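Transmembrane oligosaccharyl transferase (Archaeoglobus fulgidus, PDB 3WAJ) is a membrane-embedded enzyme of the STT3/AglB oligosaccharyl transferase family, with a GT-C-type multi-helix transmembrane region followed by a globular carboxy-terminal region. Local coordinates at residues G575-N580 with F587-N592; I612-G617 with T677-L682; G617-M622 with K635-Y640; M622-W625 with D629-L632. All coordinates share one frame; numbering follows the deposited sequence.

Contact 1: G575-N580 with F587-N592; sequences GNKYNN and FFTAEN
Lys577 NZ is gripped by several oxygens at once, two of them on Thr589. The ammonium donates to Thr589 O at 3.2 Å and, weakly, to Thr589 OG1 at 3.3 Å. It reaches the carbonyl from above its plane, 50° out of it, and so misses the lone-pair direction. A bend at chi3 (40°) in the otherwise extended chain of Lys577 turns NZ toward Thr589 O, while CD passes 3.1 Å from Thr589 OG1. That hydroxyl also bonds to the backbone oxygen of Ser585, one turn back, so it is held against the end of helix 584-588, where the chain departs from the helix at Thr589. The main ionic partner of Lys577 NZ is Glu627 OE2 of helix 619-627; Glu591 OE2 adds only a long salt bridge, 3.7 Å from NZ. The backbone at the lysine is shaped by a type I turn, Lys577 to Asn580, braced by an Asx motif in which Asn576 OD1 accepts from Asn579 N at 2.8 Å. Both segments belong to the AglB core family region. With two carboxylates and a backbone carbonyl around it, the ammonium is probably stabilised in its charged form, and it ties the loop to the helix end.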
loop_
_atom_site.group_PDB
_atom_site.type_symbol
_atom_site.label_atom_id
_atom_site.label_comp_id
_atom_site.label_asym_id
_atom_site.label_seq_id
_atom_site.Cartn_x
_atom_site.Cartn_y
_atom_site.Cartn_z
ATOM N N GLY A 575 -9.173 -4.217 13.265
ATOM C CA GLY A 575 -10.091 -4.229 14.399
ATOM C C GLY A 575 -10.508 -2.828 14.864
ATOM O O GLY A 575 -10.418 -1.867 14.103
ATOM N N ASN A 576 -10.982 -2.718 16.104
ATOM C CA ASN A 576 -11.375 -1.427 16.699
ATOM C C ASN A 576 -11.783 -1.574 18.157
ATOM O O ASN A 576 -12.044 -2.687 18.619
ATOM C CB ASN A 576 -12.536 -0.771 15.933
ATOM C CG ASN A 576 -13.790 -1.639 15.910
ATOM O OD1 ASN A 576 -14.360 -1.985 16.959
ATOM N ND2 ASN A 576 -14.220 -2.000 14.707
ATOM N N LYS A 577 -11.889 -0.454 18.867
ATOM C CA LYS A 577 -12.328 -0.499 20.271
ATOM C C LYS A 577 -13.828 -0.291 20.460
ATOM O O LYS A 577 -14.431 -0.891 21.347
ATOM C CB LYS A 577 -11.517 0.467 21.142
ATOM C CG LYS A 577 -10.271 -0.166 21.736
ATOM C CD LYS A 577 -9.169 0.842 22.051
ATOM C CE LYS A 577 -9.723 2.120 22.637
ATOM N NZ LYS A 577 -8.639 3.131 22.787
ATOM N N TYR A 578 -14.437 0.534 19.617
ATOM C CA TYR A 578 -15.864 0.850 19.774
ATOM C C TYR A 578 -16.802 -0.367 19.596
ATOM O O TYR A 578 -17.837 -0.447 20.259
ATOM C CB TYR A 578 -16.271 2.029 18.871
ATOM C CG TYR A 578 -16.071 1.769 17.394
ATOM C CD1 TYR A 578 -14.905 2.174 16.746
ATOM C CD2 TYR A 578 -17.046 1.122 16.645
ATOM C CE1 TYR A 578 -14.721 1.940 15.393
ATOM C CE2 TYR A 578 -16.866 0.882 15.291
ATOM C CZ TYR A 578 -15.703 1.295 14.676
ATOM O OH TYR A 578 -15.531 1.053 13.341
ATOM N N ASN A 579 -16.442 -1.310 18.721
ATOM C CA ASN A 579 -17.203 -2.568 18.591
ATOM C C ASN A 579 -16.452 -3.786 19.140
ATOM O O ASN A 579 -16.815 -4.933 18.865
ATOM C CB ASN A 579 -17.629 -2.816 17.137
ATOM C CG ASN A 579 -18.781 -1.930 16.703
ATOM O OD1 ASN A 579 -19.614 -1.529 17.518
ATOM N ND2 ASN A 579 -18.834 -1.618 15.412
ATOM N N ASN A 580 -15.397 -3.514 19.903
ATOM C CA ASN A 580 -14.550 -4.545 20.501
ATOM C C ASN A 580 -14.111 -5.668 19.551
ATOM O O ASN A 580 -14.149 -6.848 19.898
ATOM C CB ASN A 580 -15.215 -5.095 21.757
ATOM C CG ASN A 580 -15.362 -4.035 22.835
ATOM O OD1 ASN A 580 -14.366 -3.566 23.397
ATOM N ND2 ASN A 580 -16.603 -3.644 23.122
ATOM N N PHE A 587 -5.364 -3.517 19.944
ATOM C CA PHE A 587 -4.248 -3.972 20.753
ATOM C C PHE A 587 -3.381 -2.759 21.160
ATOM O O PHE A 587 -3.199 -2.492 22.347
ATOM C CB PHE A 587 -3.451 -5.065 20.036
ATOM C CG PHE A 587 -2.264 -5.554 20.819
ATOM C CD1 PHE A 587 -2.420 -6.500 21.818
ATOM C CD2 PHE A 587 -0.987 -5.048 20.574
ATOM C CE1 PHE A 587 -1.324 -6.945 22.569
ATOM C CE2 PHE A 587 0.117 -5.489 21.315
ATOM C CZ PHE A 587 -0.053 -6.434 22.311
ATOM N N PHE A 588 -2.892 -1.998 20.185
ATOM C CA PHE A 588 -1.917 -0.926 20.470
ATOM C C PHE A 588 -2.446 0.316 21.173
ATOM O O PHE A 588 -1.668 1.051 21.791
ATOM C CB PHE A 588 -1.125 -0.525 19.213
ATOM C CG PHE A 588 -0.273 -1.638 18.665
ATOM C CD1 PHE A 588 0.920 -1.991 19.290
ATOM C CD2 PHE A 588 -0.674 -2.351 17.537
ATOM C CE1 PHE A 588 1.714 -3.044 18.793
ATOM C CE2 PHE A 588 0.102 -3.410 17.031
ATOM C CZ PHE A 588 1.296 -3.758 17.658
ATOM N N THR A 589 -3.751 0.563 21.089
ATOM C CA THR A 589 -4.307 1.711 21.807
ATOM C C THR A 589 -5.014 1.282 23.078
ATOM O O THR A 589 -5.729 2.078 23.700
ATOM C CB THR A 589 -5.320 2.488 20.978
ATOM O OG1 THR A 589 -6.475 1.670 20.808
ATOM C CG2 THR A 589 -4.738 2.900 19.609
ATOM N N ALA A 590 -4.854 0.011 23.431
ATOM C CA ALA A 590 -5.498 -0.529 24.620
ATOM C C ALA A 590 -4.892 0.150 25.844
ATOM O O ALA A 590 -3.656 0.251 25.982
ATOM C CB ALA A 590 -5.322 -2.029 24.696
ATOM N N GLU A 591 -5.762 0.605 26.735
ATOM C CA GLU A 591 -5.341 1.428 27.854
ATOM C C GLU A 591 -5.041 0.664 29.134
ATOM O O GLU A 591 -4.717 1.272 30.151
ATOM C CB GLU A 591 -6.355 2.536 28.094
ATOM C CG GLU A 591 -6.300 3.608 27.020
ATOM C CD GLU A 591 -7.604 4.346 26.874
ATOM O OE1 GLU A 591 -8.471 4.198 27.764
ATOM O OE2 GLU A 591 -7.765 5.063 25.862
ATOM N N ASN A 592 -5.129 -0.663 29.081
ATOM C CA ASN A 592 -4.605 -1.518 30.156
ATOM C C ASN A 592 -4.172 -2.878 29.611
ATOM O O ASN A 592 -4.590 -3.282 28.524
ATOM C CB ASN A 592 -5.612 -1.668 31.311
ATOM C CG ASN A 592 -6.968 -2.125 30.836
ATOM O OD1 ASN A 592 -7.185 -3.321 30.592
ATOM N ND2 ASN A 592 -7.897 -1.176 30.688
#

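Contact 2: I612-G617 with T677-L682; sequences IEMETG and TMEAKL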
loop_
_atom_site.group_PDB
_atom_site.type_symbol
_atom_site.label_atom_id
_atom_site.label_comp_id
_atom_site.label_asym_id
_atom_site.label_seq_id
_atom_site.Cartn_x
_atom_site.Cartn_y
_atom_site.Cartn_z
ATOM N N ILE A 612 9.142 2.866 15.390
ATOM C CA ILE A 612 9.148 4.208 15.929
ATOM C C ILE A 612 8.030 5.023 15.299
ATOM O O ILE A 612 7.589 6.034 15.851
ATOM C CB ILE A 612 10.516 4.874 15.746
ATOM C CG1 ILE A 612 10.583 6.169 16.575
ATOM C CG2 ILE A 612 10.794 5.127 14.253
ATOM C CD1 ILE A 612 11.936 6.828 16.577
ATOM N N GLU A 613 7.554 4.565 14.149
ATOM C CA GLU A 613 6.494 5.274 13.443
ATOM C C GLU A 613 5.153 5.042 14.136
ATOM O O GLU A 613 4.376 5.978 14.341
ATOM C CB GLU A 613 6.463 4.851 11.969
ATOM C CG GLU A 613 7.671 5.350 11.181
ATOM C CD GLU A 613 7.577 5.085 9.686
ATOM O OE1 GLU A 613 8.357 5.698 8.921
ATOM O OE2 GLU A 613 6.734 4.257 9.278
ATOM N N MET A 614 4.898 3.783 14.472
ATOM C CA MET A 614 3.795 3.403 15.346
ATOM C C MET A 614 3.790 4.198 16.650
ATOM O O MET A 614 2.740 4.624 17.131
ATOM C CB MET A 614 3.880 1.904 15.636
ATOM C CG MET A 614 3.520 1.048 14.413
ATOM S SD MET A 614 3.903 -0.702 14.591
ATOM C CE MET A 614 2.945 -1.067 16.090
ATOM N N GLU A 615 4.975 4.407 17.215
ATOM C CA GLU A 615 5.085 5.145 18.463
ATOM C C GLU A 615 4.754 6.619 18.243
ATOM O O GLU A 615 4.097 7.248 19.068
ATOM C CB GLU A 615 6.505 5.010 19.042
ATOM C CG GLU A 615 6.765 5.811 20.314
ATOM C CD GLU A 615 8.231 5.754 20.750
ATOM O OE1 GLU A 615 9.090 6.192 19.960
ATOM O OE2 GLU A 615 8.531 5.276 21.872
ATOM N N THR A 616 5.198 7.159 17.112
ATOM C CA THR A 616 5.079 8.584 16.852
ATOM C C THR A 616 4.067 8.945 15.767
ATOM O O THR A 616 2.887 9.087 16.044
ATOM C CB THR A 616 6.437 9.202 16.529
ATOM O OG1 THR A 616 6.928 8.638 15.309
ATOM C CG2 THR A 616 7.424 8.922 17.658
ATOM N N GLY A 617 4.532 9.113 14.536
ATOM C CA GLY A 617 3.714 9.685 13.471
ATOM C C GLY A 617 2.444 8.924 13.130
ATOM O O GLY A 617 1.405 9.524 12.848
ATOM N N THR A 677 -1.225 3.611 26.911
ATOM C CA THR A 677 -1.513 2.695 25.818
ATOM C C THR A 677 -0.429 1.638 25.728
ATOM O O THR A 677 0.711 1.869 26.176
ATOM C CB THR A 677 -1.628 3.434 24.484
ATOM O OG1 THR A 677 -0.335 3.935 24.114
ATOM C CG2 THR A 677 -2.634 4.573 24.616
ATOM N N MET A 678 -0.785 0.492 25.148
ATOM C CA MET A 678 0.183 -0.568 24.889
ATOM C C MET A 678 1.316 -0.084 23.995
ATOM O O MET A 678 2.469 -0.472 24.184
ATOM C CB MET A 678 -0.491 -1.778 24.241
ATOM C CG MET A 678 -1.242 -2.637 25.206
ATOM S SD MET A 678 -0.151 -3.475 26.383
ATOM C CE MET A 678 0.809 -4.465 25.233
ATOM N N GLU A 679 0.992 0.751 23.013
ATOM C CA GLU A 679 2.037 1.222 22.117
ATOM C C GLU A 679 3.079 2.023 22.893
ATOM O O GLU A 679 4.274 1.889 22.636
ATOM C CB GLU A 679 1.491 2.020 20.928
ATOM C CG GLU A 679 2.595 2.638 20.055
ATOM C CD GLU A 679 3.550 1.584 19.496
ATOM O OE1 GLU A 679 4.732 1.900 19.222
ATOM O OE2 GLU A 679 3.109 0.433 19.310
ATOM N N ALA A 680 2.648 2.807 23.880
ATOM C CA ALA A 680 3.630 3.583 24.660
ATOM C C ALA A 680 4.385 2.710 25.649
ATOM O O ALA A 680 5.579 2.904 25.867
ATOM C CB ALA A 680 2.988 4.771 25.371
ATOM N N LYS A 681 3.676 1.770 26.267
ATOM C CA LYS A 681 4.295 0.866 27.235
ATOM C C LYS A 681 5.333 -0.016 26.557
ATOM O O LYS A 681 6.365 -0.328 27.126
ATOM C CB LYS A 681 3.228 -0.008 27.901
ATOM C CG LYS A 681 2.365 0.730 28.900
ATOM C CD LYS A 681 1.229 -0.137 29.400
ATOM C CE LYS A 681 0.402 0.564 30.477
ATOM N NZ LYS A 681 -0.657 -0.337 30.968
ATOM N N LEU A 682 5.039 -0.411 25.325
ATOM C CA LEU A 682 5.930 -1.261 24.556
ATOM C C LEU A 682 7.110 -0.471 23.980
ATOM O O LEU A 682 8.273 -0.746 24.276
ATOM C CB LEU A 682 5.151 -1.967 23.434
ATOM C CG LEU A 682 4.284 -3.138 23.912
ATOM C CD1 LEU A 682 3.312 -3.621 22.817
ATOM C CD2 LEU A 682 5.178 -4.289 24.378
#
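Two short helices, 612-615 and 678-684, meet where the first turn of each brings Met614 and Glu615 against Glu679; the nearest CA atoms, of Glu615 and Glu679, are 6.2 Å apart. Glu679 does the reaching. Its CG lies anti to the backbone N (chi1 174°) and the chain then bends at chi2 (58°), which lays the carboxylate along the Met614-Glu615 backbone. There Glu679 CG sits 3.5 Å from Met614 O. Glu679 OE1 comes within 3.2 Å of Glu615 N, but the angle is too poor for a hydrogen bond, so the approach is electrostatic at most. Ser610 OG offers OE1 a weak bond. The Met614 side chain crosses that of Glu679 at about a right angle, and its methyl CE ends 3.6 Å from Glu679 OE2. Glu615 OE2, 5.7 Å from Glu679 OE1, is a like charge that may raise the cost of ionising this buried carboxylate. The second helix starts with an N-cap, Thr677 OG1 accepting from Ala680 N at 3.2 Å. Helix 612-615 directly follows sheet strand 605-611, and around the contact helix 619-627 brings Tyr619 and Met622 onto Glu679, while helix 584-588 adds Phe588.

Contact 3: G617-M622 with K635-Y640; sequences GKYYAM and KYYGGY
Tyr619 and Tyr636 form a T-shaped stack with the edge of Tyr619 turned to the face of Tyr636. The evidence is a centroid separation of 5.4 Å with planes at 75°. Tyr619 OH stands 3.1 Å above the Tyr636 plane, displaced toward the rim near CE2, while Tyr619 CE1 meets Tyr636 CG at 3.7 Å. Tyr637 arrives from another direction: its hydroxyl lies at the edge of the Tyr619 ring, in the ring plane, with OH 3.4 Å from Tyr619 CD1. The same oxygen is 3.3 Å from Tyr620 N, yet the angle rules out a hydrogen bond. Tyr620 completes the cluster, its CD2 packing 3.8 Å from Tyr637 CE2 as the two side chains cross. Both helix tyrosines hold CG anti to the backbone N (chi1 180° for Tyr620), which slants both rings toward the carboxy-terminal end of the helix, from neighbouring faces, and Tyr637 OH comes between them. This is an aromatic cluster joining the first turn of helix 619-627 to the 3-10 turn at 635-636 and the link toward strand 640-643. Further out, Lys635 CG lies 4.1 Å above the face of Tyr636 opposite Tyr619 OH. Tyr636 OH is bonded to Glu627 at the far end of helix 619-627. Tyr619 has a second edge-to-face partner in Tyr674, and Lys618 is anchored by salt bridges to Asp552 and Glu613.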
loop_
_atom_site.group_PDB
_atom_site.type_symbol
_atom_site.label_atom_id
_atom_site.label_comp_id
_atom_site.label_asym_id
_atom_site.label_seq_id
_atom_site.Cartn_x
_atom_site.Cartn_y
_atom_site.Cartn_z
ATOM N N GLY A 617 4.532 9.113 14.536
ATOM C CA GLY A 617 3.714 9.685 13.471
ATOM C C GLY A 617 2.444 8.924 13.130
ATOM O O GLY A 617 1.405 9.524 12.848
ATOM N N LYS A 618 2.518 7.598 13.157
ATOM C CA LYS A 618 1.368 6.795 12.807
ATOM C C LYS A 618 0.473 6.510 14.007
ATOM O O LYS A 618 -0.554 5.844 13.848
ATOM C CB LYS A 618 1.803 5.467 12.156
ATOM C CG LYS A 618 2.653 5.597 10.896
ATOM C CD LYS A 618 2.888 4.213 10.284
ATOM C CE LYS A 618 3.576 4.322 8.921
ATOM N NZ LYS A 618 4.259 3.026 8.545
ATOM N N TYR A 619 0.850 6.979 15.200
ATOM C CA TYR A 619 0.034 6.637 16.366
ATOM C C TYR A 619 -1.397 7.169 16.220
ATOM O O TYR A 619 -2.361 6.467 16.526
ATOM C CB TYR A 619 0.642 7.056 17.725
ATOM C CG TYR A 619 -0.301 6.632 18.838
ATOM C CD1 TYR A 619 -1.299 7.491 19.297
ATOM C CD2 TYR A 619 -0.253 5.341 19.362
ATOM C CE1 TYR A 619 -2.202 7.090 20.271
ATOM C CE2 TYR A 619 -1.152 4.925 20.343
ATOM C CZ TYR A 619 -2.122 5.810 20.791
ATOM O OH TYR A 619 -3.024 5.437 21.756
ATOM N N TYR A 620 -1.524 8.403 15.746
ATOM C CA TYR A 620 -2.829 9.029 15.558
ATOM C C TYR A 620 -3.735 8.166 14.676
ATOM O O TYR A 620 -4.903 7.950 14.985
ATOM C CB TYR A 620 -2.635 10.409 14.934
ATOM C CG TYR A 620 -3.903 11.194 14.664
ATOM C CD1 TYR A 620 -4.338 11.425 13.365
ATOM C CD2 TYR A 620 -4.638 11.751 15.707
ATOM C CE1 TYR A 620 -5.479 12.173 13.116
ATOM C CE2 TYR A 620 -5.778 12.493 15.463
ATOM C CZ TYR A 620 -6.188 12.700 14.169
ATOM O OH TYR A 620 -7.316 13.439 13.925
ATOM N N ALA A 621 -3.175 7.675 13.576
ATOM C CA ALA A 621 -3.889 6.783 12.679
ATOM C C ALA A 621 -4.427 5.543 13.402
ATOM O O ALA A 621 -5.543 5.082 13.113
ATOM C CB ALA A 621 -2.988 6.382 11.531
ATOM N N MET A 622 -3.640 4.979 14.320
ATOM C CA MET A 622 -4.112 3.807 15.066
ATOM C C MET A 622 -5.280 4.199 15.973
ATOM O O MET A 622 -6.272 3.466 16.100
ATOM C CB MET A 622 -2.975 3.146 15.865
ATOM C CG MET A 622 -1.818 2.641 14.996
ATOM S SD MET A 622 -0.716 1.476 15.816
ATOM C CE MET A 622 0.072 2.543 17.031
ATOM N N LYS A 635 -7.952 12.863 22.062
ATOM C CA LYS A 635 -7.726 12.743 23.494
ATOM C C LYS A 635 -6.351 12.133 23.789
ATOM O O LYS A 635 -5.906 12.101 24.944
ATOM C CB LYS A 635 -8.826 11.895 24.143
ATOM C CG LYS A 635 -8.676 10.386 23.886
ATOM C CD LYS A 635 -9.860 9.573 24.440
ATOM C CE LYS A 635 -9.674 8.082 24.144
ATOM N NZ LYS A 635 -10.470 7.184 25.041
ATOM N N TYR A 636 -5.679 11.635 22.757
ATOM C CA TYR A 636 -4.337 11.097 22.962
ATOM C C TYR A 636 -3.259 12.203 22.901
ATOM O O TYR A 636 -2.087 11.941 23.138
ATOM C CB TYR A 636 -4.051 9.934 21.995
ATOM C CG TYR A 636 -4.881 8.686 22.285
ATOM C CD1 TYR A 636 -5.998 8.374 21.524
ATOM C CD2 TYR A 636 -4.550 7.835 23.334
ATOM C CE1 TYR A 636 -6.762 7.235 21.791
ATOM C CE2 TYR A 636 -5.308 6.698 23.617
ATOM C CZ TYR A 636 -6.405 6.402 22.843
ATOM O OH TYR A 636 -7.145 5.270 23.129
ATOM N N TYR A 637 -3.673 13.440 22.627
ATOM C CA TYR A 637 -2.733 14.551 22.452
ATOM C C TYR A 637 -3.020 15.774 23.324
ATOM O O TYR A 637 -4.176 16.066 23.636
ATOM C CB TYR A 637 -2.616 14.924 20.967
ATOM C CG TYR A 637 -2.080 13.765 20.169
ATOM C CD1 TYR A 637 -0.711 13.521 20.113
ATOM C CD2 TYR A 637 -2.938 12.873 19.525
ATOM C CE1 TYR A 637 -0.202 12.442 19.408
ATOM C CE2 TYR A 637 -2.439 11.790 18.807
ATOM C CZ TYR A 637 -1.062 11.581 18.757
ATOM O OH TYR A 637 -0.526 10.521 18.065
ATOM N N GLY A 638 -1.948 16.456 23.738
ATOM C CA GLY A 638 -2.025 17.654 24.563
ATOM C C GLY A 638 -1.571 18.848 23.753
ATOM O O GLY A 638 -2.084 19.071 22.641
ATOM N N GLY A 639 -0.601 19.606 24.275
ATOM C CA GLY A 639 -0.143 20.805 23.589
ATOM C C GLY A 639 1.271 20.775 23.023
ATOM O O GLY A 639 1.652 19.875 22.263
ATOM N N TYR A 640 2.055 21.789 23.384
ATOM C CA TYR A 640 3.333 22.032 22.736
ATOM C C TYR A 640 4.327 22.580 23.708
ATOM O O TYR A 640 3.955 23.274 24.676
ATOM C CB TYR A 640 3.167 23.066 21.608
ATOM C CG TYR A 640 2.202 22.629 20.542
ATOM C CD1 TYR A 640 0.845 22.955 20.632
ATOM C CD2 TYR A 640 2.630 21.865 19.465
ATOM C CE1 TYR A 640 -0.055 22.550 19.668
ATOM C CE2 TYR A 640 1.738 21.452 18.485
ATOM C CZ TYR A 640 0.392 21.799 18.590
ATOM O OH TYR A 640 -0.518 21.388 17.633
#

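Contact 4: M622-W625 with D629-L632; sequences MAVW and DLPL
Val624 and Leu630 meet across a sharp corner between consecutive helices, 619-627 and 630-633, the second of which begins with Asp629 as its N-cap. The turn is tight enough to bring the CA atoms of Val624 and Asp629 to 5.2 Å. Apolar contact carries most of the interface, and Val624 accounts for about half of the 149 Å² buried. Its two methyls straddle a single branch of the leucine: Leu630 CD2 is 3.7 Å from Val624 CG2 and 3.9 Å from Val624 CG1. With CG1 anti to the backbone N (chi1 178°) and CG2 beside that N, both methyls of the valine face the corner. The CB of Leu630 points away from helix 619-627, and it is the distal CD2 that returns to make the contact. Backbone meets side chain as well, Val624 CG1 lying 4.0 Å from Asp629 O. Between the backbones there is proximity without bonding, since Val624 O and Asp629 N stay 3.7 Å apart. Around this surface corner, Ala633 also touches Val624, Tyr620 packs on Leu630, and Trp625 turns from the contact to meet the rings of Trp550 and Trp551. The polar bond here is the cap, within 629-632. Pro631, which has no N-H, falls in the first helical turn, where no backbone donor is required of it, and the next residue satisfies the cap: Leu632 N donates to Asp629 OD1 at 2.9 Å in a nearly straight bond of 168°.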
loop_
_atom_site.group_PDB
_atom_site.type_symbol
_atom_site.label_atom_id
_atom_site.label_comp_id
_atom_site.label_asym_id
_atom_site.label_seq_id
_atom_site.Cartn_x
_atom_site.Cartn_y
_atom_site.Cartn_z
ATOM N N MET A 622 -3.640 4.979 14.320
ATOM C CA MET A 622 -4.112 3.807 15.066
ATOM C C MET A 622 -5.280 4.199 15.973
ATOM O O MET A 622 -6.272 3.466 16.100
ATOM C CB MET A 622 -2.975 3.146 15.865
ATOM C CG MET A 622 -1.818 2.641 14.996
ATOM S SD MET A 622 -0.716 1.476 15.816
ATOM C CE MET A 622 0.072 2.543 17.031
ATOM N N ALA A 623 -5.155 5.373 16.587
ATOM C CA ALA A 623 -6.213 5.909 17.439
ATOM C C ALA A 623 -7.496 6.127 16.656
ATOM O O ALA A 623 -8.574 5.730 17.115
ATOM C CB ALA A 623 -5.777 7.201 18.116
ATOM N N VAL A 624 -7.391 6.756 15.482
ATOM C CA VAL A 624 -8.573 6.985 14.642
ATOM C C VAL A 624 -9.302 5.679 14.328
ATOM O O VAL A 624 -10.493 5.571 14.606
ATOM C CB VAL A 624 -8.259 7.770 13.356
ATOM C CG1 VAL A 624 -9.535 7.937 12.495
ATOM C CG2 VAL A 624 -7.684 9.133 13.708
ATOM N N TRP A 625 -8.595 4.683 13.799
ATOM C CA TRP A 625 -9.214 3.380 13.532
ATOM C C TRP A 625 -9.843 2.761 14.788
ATOM O O TRP A 625 -10.933 2.184 14.729
ATOM C CB TRP A 625 -8.184 2.392 12.961
ATOM C CG TRP A 625 -7.858 2.554 11.495
ATOM C CD1 TRP A 625 -6.829 3.285 10.956
ATOM C CD2 TRP A 625 -8.544 1.954 10.385
ATOM N NE1 TRP A 625 -6.842 3.182 9.586
ATOM C CE2 TRP A 625 -7.881 2.373 9.208
ATOM C CE3 TRP A 625 -9.654 1.106 10.272
ATOM C CZ2 TRP A 625 -8.293 1.966 7.923
ATOM C CZ3 TRP A 625 -10.067 0.703 8.992
ATOM C CH2 TRP A 625 -9.385 1.134 7.841
ATOM N N ASP A 629 -13.375 7.825 14.856
ATOM C CA ASP A 629 -13.325 9.151 14.244
ATOM C C ASP A 629 -12.149 9.993 14.721
ATOM O O ASP A 629 -11.397 9.586 15.609
ATOM C CB ASP A 629 -14.644 9.917 14.460
ATOM C CG ASP A 629 -14.943 10.204 15.933
ATOM O OD1 ASP A 629 -14.014 10.467 16.730
ATOM O OD2 ASP A 629 -16.139 10.176 16.292
ATOM N N LEU A 630 -12.017 11.184 14.149
ATOM C CA LEU A 630 -10.917 12.071 14.495
ATOM C C LEU A 630 -11.018 12.735 15.881
ATOM O O LEU A 630 -10.010 12.811 16.592
ATOM C CB LEU A 630 -10.723 13.103 13.393
ATOM C CG LEU A 630 -10.763 12.447 12.019
ATOM C CD1 LEU A 630 -11.115 13.478 10.958
ATOM C CD2 LEU A 630 -9.440 11.762 11.694
ATOM N N PRO A 631 -12.216 13.227 16.272
ATOM C CA PRO A 631 -12.235 13.922 17.572
ATOM C C PRO A 631 -11.906 13.028 18.778
ATOM O O PRO A 631 -11.232 13.478 19.699
ATOM C CB PRO A 631 -13.668 14.467 17.660
ATOM C CG PRO A 631 -14.134 14.553 16.233
ATOM C CD PRO A 631 -13.497 13.377 15.551
ATOM N N LEU A 632 -12.357 11.780 18.773
ATOM C CA LEU A 632 -12.027 10.866 19.865
ATOM C C LEU A 632 -10.524 10.576 19.941
ATOM O O LEU A 632 -9.952 10.508 21.029
ATOM C CB LEU A 632 -12.840 9.578 19.742
ATOM C CG LEU A 632 -14.335 9.871 19.847
ATOM C CD1 LEU A 632 -15.198 8.751 19.267
ATOM C CD2 LEU A 632 -14.705 10.162 21.297
#

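Helix 619-627 is common to contacts 3 and 4, which share Met622 and have centres about 9 Å apart, with Tyr636 CD1 3.6 Å from Ala623 CB. Along the chain both are nested inside the loop that contact 2 closes. Met622 CE reaches back to Met614 O of contact 2 at 3.4 Å. Contact 1 closes earlier in sequence but is joined to contact 2 by backbone, Phe588 O lying 2.9 Å from Glu679 N and Ala590 O 3.0 Å from Met678 N. It also meets contact 3 through Glu591 OE2, 2.8 Å from Tyr636 OH in a weak hydrogen bond. None of the four supplies a ligand to the zinc ion, which is bound by Asp47, Asp161 and His163.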